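Local coordinates for 336aa long hypothetical dTDP-glucose 4,6-dehydratase (PDB 2HUN) that binds NAD(+) in a Rossmann fold and probably acts as a dTDP-glucose 4,6-dehydratase, a lyase of nucleotide-sugar metabolism, at the interface of chains A and B. Coordinates in Å, arbitrary orientation; residue numbers count along the deposited sequence, not the author numbering. Chains: chain A/B, 336aa long hypothetical dTDP-glucose 4,6-dehydratase.

The interface of chains A and B. Residues chain A 91-92, 148-150, 153; chain B 164-165, 168-169.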
# COMPACT_ATOMS: atom_id res chain seq x y z
N SER A 91 4.09 13.86 -9.25
CA SER A 91 3.37 12.59 -9.12
C SER A 91 1.93 12.72 -9.60
O SER A 91 1.33 11.75 -10.06
CB SER A 91 3.41 12.07 -7.66
OG SER A 91 2.56 12.80 -6.79
N ILE A 92 1.37 13.92 -9.50
CA ILE A 92 0.01 14.16 -9.94
C ILE A 92 -0.07 14.23 -11.47
O ILE A 92 -1.04 13.79 -12.07
CB ILE A 92 -0.55 15.47 -9.34
CG1 ILE A 92 -0.58 15.34 -7.81
CG2 ILE A 92 -1.94 15.77 -9.89
CD1 ILE A 92 -0.99 16.60 -7.08
N SER A 148 -2.77 11.04 0.05
CA SER A 148 -3.55 11.99 -0.74
C SER A 148 -2.94 12.34 -2.09
O SER A 148 -3.46 13.19 -2.79
CB SER A 148 -3.79 13.28 0.06
OG SER A 148 -2.58 13.99 0.25
N SER A 149 -1.85 11.68 -2.46
CA SER A 149 -1.21 11.94 -3.75
C SER A 149 -0.64 10.65 -4.30
O SER A 149 -0.44 9.69 -3.56
CB SER A 149 -0.09 12.98 -3.62
OG SER A 149 1.05 12.45 -2.96
N PRO A 150 -0.37 10.59 -5.62
CA PRO A 150 0.19 9.37 -6.19
C PRO A 150 1.54 9.07 -5.54
O PRO A 150 1.93 7.91 -5.38
CB PRO A 150 0.32 9.70 -7.67
CG PRO A 150 -0.84 10.62 -7.90
CD PRO A 150 -0.76 11.53 -6.69
N ALA A 153 0.77 7.59 -2.16
CA ALA A 153 0.03 6.35 -2.37
C ALA A 153 0.99 5.25 -2.81
O ALA A 153 0.82 4.08 -2.44
CB ALA A 153 -1.07 6.54 -3.40
N GLY B 164 -5.27 6.97 -2.66
CA GLY B 164 -4.51 8.10 -3.17
C GLY B 164 -5.10 8.69 -4.45
O GLY B 164 -5.23 9.91 -4.55
N TRP B 165 -5.45 7.85 -5.41
CA TRP B 165 -6.03 8.33 -6.67
C TRP B 165 -7.37 9.03 -6.44
O TRP B 165 -7.64 10.07 -7.04
CB TRP B 165 -6.24 7.16 -7.64
CG TRP B 165 -5.20 7.04 -8.71
CD1 TRP B 165 -5.40 7.15 -10.05
CD2 TRP B 165 -3.81 6.76 -8.53
NE1 TRP B 165 -4.21 6.96 -10.73
CE2 TRP B 165 -3.22 6.72 -9.81
CE3 TRP B 165 -2.99 6.55 -7.40
CZ2 TRP B 165 -1.85 6.47 -10.01
CZ3 TRP B 165 -1.63 6.30 -7.60
CH2 TRP B 165 -1.08 6.26 -8.89
N THR B 168 -6.59 12.40 -5.10
CA THR B 168 -5.81 13.18 -6.05
C THR B 168 -6.66 13.70 -7.22
O THR B 168 -6.60 14.88 -7.55
CB THR B 168 -4.63 12.35 -6.62
OG1 THR B 168 -3.69 12.09 -5.57
CG2 THR B 168 -3.93 13.10 -7.76
N TYR B 169 -7.45 12.82 -7.82
CA TYR B 169 -8.27 13.19 -8.96
C TYR B 169 -9.76 13.36 -8.65
O TYR B 169 -10.59 13.38 -9.56
CB TYR B 169 -8.08 12.15 -10.07
CG TYR B 169 -6.62 11.95 -10.42
CD1 TYR B 169 -5.90 12.94 -11.08
CD2 TYR B 169 -5.94 10.79 -10.04
CE1 TYR B 169 -4.54 12.79 -11.37
CE2 TYR B 169 -4.58 10.62 -10.32
CZ TYR B 169 -3.89 11.63 -10.98
OH TYR B 169 -2.55 11.48 -11.26
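B:Thr168 meets A:Ser148 and A:Pro150 with both branches of its side chain: at chi1 -67° the hydroxyl OG1 lies beside its own backbone N, while the methyl CG2 stands anti to that N and points toward A:Ile92. OG1 gives a hydrogen bond to the carbonyl O of A:Ser148 (3.0 Å), approaching from above the carbonyl plane. OG1 of B:Thr168 also hydrogen-bonds O of B:Gly164 (2.9 Å), one turn back in helix 150-168; having one hydrogen, it probably shares it or alternates between the two carbonyls. The methyl CG2 packs against CD of the A:Pro150 ring (3.7 Å) and, more loosely, against CG1 and CG2 of A:Ile92. CG2 of B:Thr168 also sits over the centre of the B:Tyr169 ring, 3.4 Å above its plane, and probably helps to keep that ring in place. B:Tyr169 then reaches across with its phenol OH to the carbonyl O of A:Ile92 (2.9 Å), which lies at the ring edge; the donor is tilted 28° from the carbonyl plane. The six-membered end of the B:Trp165 indole touches A:Pro150, its CZ3 3.8 Å from CA of the proline. CB of A:Ala153 rests on CA of B:Gly164 at 3.8 Å, where the small residues probably let the two helices 150-168 come close. An alanine in place of B:Thr168 would probably leave the A:Ser148 carbonyl without this donor and open a gap between A:Pro150, A:Ile92 and the tyrosine ring. Repeated by the two-fold axis, the patch ties the end of one helix 150-168 to the start of its mate, helping to join the subunits in what is probably the family's helix-packed dimer.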